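PDB 7OTJ: ATP-dependent DNA helicase PIF1, which couples ATP hydrolysis to 5'-3' unwinding of DNA and probably resolves G-quadruplexes to keep the nuclear and mitochondrial genomes stable. Local coordinates for residues L186-F190 with R191-D195; A476-A479 with L480-V484. All coordinates share one frame; numbering follows the deposited sequence.

Contact 1. Residues L186-F190 with R191-D195; sequences LKEIF and RQKGD. With ADP (adenosine-5'-diphosphate), chain E; ALF (tetrafluoroaluminate ion), chain F.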
loop_
_atom_site.group_PDB
_atom_site.type_symbol
_atom_site.label_atom_id
_atom_site.label_comp_id
_atom_site.label_asym_id
_atom_site.label_seq_id
_atom_site.Cartn_x
_atom_site.Cartn_y
_atom_site.Cartn_z
ATOM N N LEU A 186 7.234 13.117 14.888
ATOM C CA LEU A 186 8.194 13.735 13.984
ATOM C C LEU A 186 7.618 15.036 13.431
ATOM O O LEU A 186 6.450 15.094 13.037
ATOM C CB LEU A 186 8.532 12.783 12.838
ATOM C CG LEU A 186 9.308 11.509 13.153
ATOM C CD1 LEU A 186 9.559 10.721 11.877
ATOM C CD2 LEU A 186 10.617 11.850 13.833
ATOM N N LYS A 187 8.448 16.080 13.369
ATOM C CA LYS A 187 7.957 17.406 13.011
ATOM C C LYS A 187 8.525 17.974 11.719
ATOM O O LYS A 187 7.896 18.866 11.141
ATOM C CB LYS A 187 8.232 18.409 14.144
ATOM C CG LYS A 187 7.277 18.293 15.329
ATOM C CD LYS A 187 8.033 18.352 16.652
ATOM C CE LYS A 187 8.855 19.629 16.776
ATOM N NZ LYS A 187 9.566 19.715 18.085
ATOM N N GLU A 188 9.669 17.491 11.239
ATOM C CA GLU A 188 10.320 18.068 10.067
ATOM C C GLU A 188 9.840 17.369 8.797
ATOM O O GLU A 188 10.047 16.161 8.629
ATOM C CB GLU A 188 11.838 17.961 10.199
ATOM C CG GLU A 188 12.610 18.464 8.994
ATOM C CD GLU A 188 14.104 18.221 9.119
ATOM O OE1 GLU A 188 14.873 18.848 8.359
ATOM O OE2 GLU A 188 14.510 17.402 9.973
ATOM N N ILE A 189 9.252 18.139 7.884
ATOM C CA ILE A 189 8.710 17.604 6.639
ATOM C C ILE A 189 9.816 17.612 5.588
ATOM O O ILE A 189 10.423 18.654 5.326
ATOM C CB ILE A 189 7.488 18.414 6.180
ATOM C CG1 ILE A 189 6.297 18.116 7.089
ATOM C CG2 ILE A 189 7.136 18.127 4.721
ATOM C CD1 ILE A 189 5.074 18.922 6.773
ATOM N N PHE A 190 10.107 16.439 5.022
ATOM C CA PHE A 190 11.154 16.266 4.022
ATOM C C PHE A 190 10.637 16.269 2.591
ATOM O O PHE A 190 11.324 16.771 1.695
ATOM C CB PHE A 190 11.916 14.956 4.268
ATOM C CG PHE A 190 12.736 14.950 5.533
ATOM C CD1 PHE A 190 13.927 15.654 5.609
ATOM C CD2 PHE A 190 12.322 14.226 6.640
ATOM C CE1 PHE A 190 14.682 15.651 6.770
ATOM C CE2 PHE A 190 13.074 14.214 7.802
ATOM C CZ PHE A 190 14.253 14.927 7.867
ATOM N N ARG A 191 9.457 15.686 2.343
ATOM C CA ARG A 191 8.999 15.491 0.967
ATOM C C ARG A 191 8.871 16.813 0.206
ATOM O O ARG A 191 9.233 16.895 -0.974
ATOM C CB ARG A 191 7.672 14.729 0.953
ATOM C CG ARG A 191 7.153 14.461 -0.448
ATOM C CD ARG A 191 5.890 13.619 -0.449
ATOM N NE ARG A 191 6.094 12.282 0.106
ATOM C CZ ARG A 191 5.354 11.750 1.070
ATOM N NH1 ARG A 191 4.351 12.415 1.620
ATOM N NH2 ARG A 191 5.617 10.516 1.484
ATOM N N GLN A 192 8.347 17.854 0.851
ATOM C CA GLN A 192 8.185 19.153 0.208
ATOM C C GLN A 192 9.122 20.208 0.799
ATOM O O GLN A 192 8.844 21.408 0.712
ATOM C CB GLN A 192 6.729 19.621 0.301
ATOM C CG GLN A 192 5.689 18.638 -0.246
ATOM C CD GLN A 192 5.262 17.580 0.767
ATOM O OE1 GLN A 192 5.708 17.588 1.913
ATOM N NE2 GLN A 192 4.394 16.668 0.345
ATOM N N LYS A 193 10.263 19.775 1.352
ATOM C CA LYS A 193 11.088 20.656 2.179
ATOM C C LYS A 193 11.515 21.918 1.437
ATOM O O LYS A 193 11.741 22.961 2.064
ATOM C CB LYS A 193 12.319 19.904 2.681
ATOM C CG LYS A 193 13.118 20.653 3.741
ATOM C CD LYS A 193 14.214 19.778 4.325
ATOM C CE LYS A 193 14.888 20.453 5.508
ATOM N NZ LYS A 193 13.919 20.730 6.604
ATOM N N GLY A 194 11.610 21.855 0.108
ATOM C CA GLY A 194 12.102 22.996 -0.646
ATOM C C GLY A 194 11.151 24.174 -0.692
ATOM O O GLY A 194 11.579 25.293 -0.988
ATOM N N ASP A 195 9.872 23.957 -0.405
ATOM C CA ASP A 195 8.835 24.958 -0.652
ATOM C C ASP A 195 8.031 25.148 0.627
ATOM O O ASP A 195 7.070 24.414 0.875
ATOM C CB ASP A 195 7.947 24.525 -1.810
ATOM C CG ASP A 195 6.922 25.567 -2.185
ATOM O OD1 ASP A 195 6.870 26.645 -1.548
ATOM O OD2 ASP A 195 6.163 25.298 -3.136
HETATM P PB ADP E . 6.322 9.450 5.545
HETATM O O1B ADP E . 6.221 10.121 6.902
HETATM O O2B ADP E . 6.349 7.938 5.574
HETATM O O3B ADP E . 5.410 10.038 4.500
HETATM P PA ADP E . 8.612 9.009 3.903
HETATM O O1A ADP E . 9.455 8.020 4.666
HETATM O O2A ADP E . 7.737 8.541 2.769
HETATM O O3A ADP E . 7.778 9.866 4.989
HETATM O "O5'" ADP E . 9.559 10.169 3.324
HETATM C "C5'" ADP E . 9.135 10.947 2.211
HETATM C "C4'" ADP E . 10.362 11.505 1.518
HETATM O "O4'" ADP E . 11.195 12.161 2.474
HETATM C "C3'" ADP E . 11.176 10.380 0.905
HETATM O "O3'" ADP E . 11.356 10.651 -0.486
HETATM C "C2'" ADP E . 12.520 10.411 1.603
HETATM O "O2'" ADP E . 13.585 10.264 0.660
HETATM C "C1'" ADP E . 12.554 11.773 2.278
HETATM N N9 ADP E . 13.223 11.685 3.592
HETATM C C8 ADP E . 12.775 10.987 4.650
HETATM N N7 ADP E . 13.617 11.118 5.707
HETATM C C5 ADP E . 14.629 11.913 5.321
HETATM C C6 ADP E . 15.858 12.460 5.944
HETATM N N6 ADP E . 16.183 12.165 7.227
HETATM N N1 ADP E . 16.647 13.256 5.185
HETATM C C2 ADP E . 16.334 13.553 3.909
HETATM N N3 ADP E . 15.237 13.095 3.285
HETATM C C4 ADP E . 14.364 12.284 3.924
HETATM AL AL ALF F . 3.302 9.369 4.232
HETATM F F1 ALF F . 3.437 7.697 4.831
HETATM F F2 ALF F . 3.176 11.042 3.619
HETATM F F3 ALF F . 2.929 9.885 5.900
HETATM F F4 ALF F . 3.753 8.878 2.575
HETATM O O HOH W 1 1.010 8.630 3.960
#
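Glu188 and Lys193 meet across a turn in the loop that follows strand 182-186, their side chains slanting past one another until Lys193 NZ lies 2.7 Å from Glu188 OE1. The salt bridge uses the anti lone pair of that oxygen, the one turned away from OE2. An extended glutamate reaches it with CG anti to the backbone N (chi1 177°). Between them the backbone folds as a type I turn, in which Lys193 N donates to Phe190 O over 3.2 Å. The Phe190 ring is sandwiched: Glu188 CG lies over one face toward the rim, and the adenine of ADP covers the opposite face, its C6 over the ring centre, 3.4 Å above the Phe190 plane. Lys193 CD comes up to the same ring obliquely.

The next side chain, Arg191, goes to the phosphate end of the nucleotide. A bend at chi3 (-63°) brings its guanidinium edge-on to the tetrafluoroaluminate, whose aluminium lies in the guanidinium plane. NH1 donates to F2 over 2.7 Å, NH2 to F4 over 2.7 Å, and NH2 adds a weak bond to ADP O3B, the oxygen bound to aluminium. Arg191 NE donates to Thr459 OG1 and NH1 also to Ser481 O, fixing the rotation of the group. Gln192 OE1 rests 3.2 Å from Ile189 CG2, while Gln192 NE2 bonds Ala483 O. Adjacent residues thus serve the two ends of ADP, an aromatic on the base and an arginine on the γ-phosphate mimic, the latter consistent with an arginine-finger role, in the nucleotide site of a P-loop helicase.

Contact 2. Residues A476-A479 with L480-V484; sequences AYVA and LSRAV. With ALF (tetrafluoroaluminate ion), chain F.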
loop_
_atom_site.group_PDB
_atom_site.type_symbol
_atom_site.label_atom_id
_atom_site.label_comp_id
_atom_site.label_asym_id
_atom_site.label_seq_id
_atom_site.Cartn_x
_atom_site.Cartn_y
_atom_site.Cartn_z
ATOM N N ALA A 476 -8.341 14.281 0.537
ATOM C CA ALA A 476 -7.690 15.407 -0.125
ATOM C C ALA A 476 -6.267 15.584 0.395
ATOM O O ALA A 476 -5.321 15.728 -0.388
ATOM C CB ALA A 476 -8.514 16.687 0.052
ATOM N N TYR A 477 -6.091 15.546 1.720
ATOM C CA TYR A 477 -4.765 15.745 2.304
ATOM C C TYR A 477 -3.761 14.710 1.799
ATOM O O TYR A 477 -2.635 15.058 1.424
ATOM C CB TYR A 477 -4.837 15.708 3.831
ATOM C CG TYR A 477 -3.471 15.810 4.460
ATOM C CD1 TYR A 477 -2.672 16.925 4.241
ATOM C CD2 TYR A 477 -2.966 14.784 5.252
ATOM C CE1 TYR A 477 -1.414 17.018 4.796
ATOM C CE2 TYR A 477 -1.711 14.873 5.814
ATOM C CZ TYR A 477 -0.938 15.990 5.583
ATOM O OH TYR A 477 0.313 16.080 6.145
ATOM N N VAL A 478 -4.133 13.424 1.831
ATOM C CA VAL A 478 -3.257 12.374 1.307
ATOM C C VAL A 478 -2.923 12.634 -0.157
ATOM O O VAL A 478 -1.755 12.588 -0.563
ATOM C CB VAL A 478 -3.896 10.984 1.500
ATOM C CG1 VAL A 478 -3.090 9.918 0.788
ATOM C CG2 VAL A 478 -3.997 10.655 2.970
ATOM N N ALA A 479 -3.941 12.945 -0.963
ATOM C CA ALA A 479 -3.728 13.148 -2.395
ATOM C C ALA A 479 -2.763 14.294 -2.647
ATOM O O ALA A 479 -1.752 14.130 -3.339
ATOM C CB ALA A 479 -5.061 13.413 -3.096
ATOM N N LEU A 480 -3.051 15.463 -2.083
ATOM C CA LEU A 480 -2.208 16.615 -2.355
ATOM C C LEU A 480 -0.819 16.490 -1.737
ATOM O O LEU A 480 0.125 17.092 -2.259
ATOM C CB LEU A 480 -2.909 17.886 -1.864
ATOM C CG LEU A 480 -4.290 18.110 -2.504
ATOM C CD1 LEU A 480 -4.986 19.353 -1.972
ATOM C CD2 LEU A 480 -4.172 18.160 -4.024
ATOM N N SER A 481 -0.653 15.688 -0.687
ATOM C CA SER A 481 0.638 15.583 -0.016
ATOM C C SER A 481 1.558 14.539 -0.637
ATOM O O SER A 481 2.688 14.375 -0.166
ATOM C CB SER A 481 0.444 15.277 1.472
ATOM O OG SER A 481 -0.386 14.149 1.658
ATOM N N ARG A 482 1.105 13.835 -1.677
ATOM C CA ARG A 482 1.991 12.935 -2.407
ATOM C C ARG A 482 3.050 13.684 -3.200
ATOM O O ARG A 482 4.100 13.109 -3.505
ATOM C CB ARG A 482 1.190 12.052 -3.368
ATOM C CG ARG A 482 0.091 11.213 -2.725
ATOM C CD ARG A 482 0.632 10.354 -1.613
ATOM N NE ARG A 482 0.523 10.994 -0.307
ATOM C CZ ARG A 482 1.211 10.618 0.761
ATOM N NH1 ARG A 482 2.090 9.632 0.702
ATOM N NH2 ARG A 482 1.021 11.255 1.912
ATOM N N ALA A 483 2.800 14.946 -3.536
ATOM C CA ALA A 483 3.671 15.684 -4.439
ATOM C C ALA A 483 4.943 16.151 -3.745
ATOM O O ALA A 483 4.921 16.582 -2.588
ATOM C CB ALA A 483 2.935 16.890 -5.028
ATOM N N VAL A 484 6.059 16.048 -4.465
ATOM C CA VAL A 484 7.310 16.637 -4.003
ATOM C C VAL A 484 7.229 18.161 -4.039
ATOM O O VAL A 484 7.628 18.842 -3.087
ATOM C CB VAL A 484 8.481 16.104 -4.848
ATOM C CG1 VAL A 484 9.766 16.882 -4.568
ATOM C CG2 VAL A 484 8.679 14.620 -4.584
HETATM AL AL ALF F . 3.302 9.369 4.232
HETATM F F1 ALF F . 3.437 7.697 4.831
HETATM F F2 ALF F . 3.176 11.042 3.619
HETATM F F3 ALF F . 2.929 9.885 5.900
HETATM F F4 ALF F . 3.753 8.878 2.575
HETATM O O HOH W 1 1.010 8.630 3.960
#
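The Tyr477 ring has Ser481 over one face, with OG above the ring centre and CB 4.2 Å from CE1; Tyr477 OH is hydrogen-bonded to Ala27 N of the Walker A loop. The second flat group, the Arg482 guanidinium, works through its edges. NE donates over 2.8 Å to Val478 O, which lies one turn back and near the guanidinium plane, and aluminium lies in plane at another edge. There NH1 binds F4 of the tetrafluoroaluminate over 2.6 Å and NH2 binds F2 over 2.8 Å. NH2 also donates to Ser481 OG at 3.2 Å, somewhat tilted from the plane. Bends at chi2 (-55°) and chi3 (93°) fold the arginine back along the helix end, where its aliphatic part passes Val478 O. Thus carbonyl and serine hold the guanidinium from one side and the ion from the other, which fixes its rotation, and its positive charge probably helps to balance that of the anion.

Residues 476-480 keep helical bonding, with Leu480 N bonded to Ala476 O at 2.8 Å. Helix 475-481 is the crossover of a beta-alpha-beta unit between strands 463-466 and 489-492. Ala479 and Leu480 lie on Val465 of the first strand, Val478 and Ala479 on Ile452 of helix 452-455, and Leu480 and Ser481 on Leu202 of helix 196-204.

In the fold
Both contacts are local, in series and neither nested nor crossed. Contact 1 lies in the loop that leads from strand 182-186, an outermost strand of the six-stranded parallel sheet, to helix 196-204. Nearly 300 residues later, beyond the antiparallel sheet, contact 2 forms at the end of helix 475-481, beside the four-stranded parallel sheet. Their centres lie 13 Å apart, and the two contacts touch directly. Together they bring Arg191 and Arg482 to one tetrafluoroaluminate ion, so that both parallel-sheet parts of the helicase close on the nucleotide between them, as in other superfamily 1 helicases.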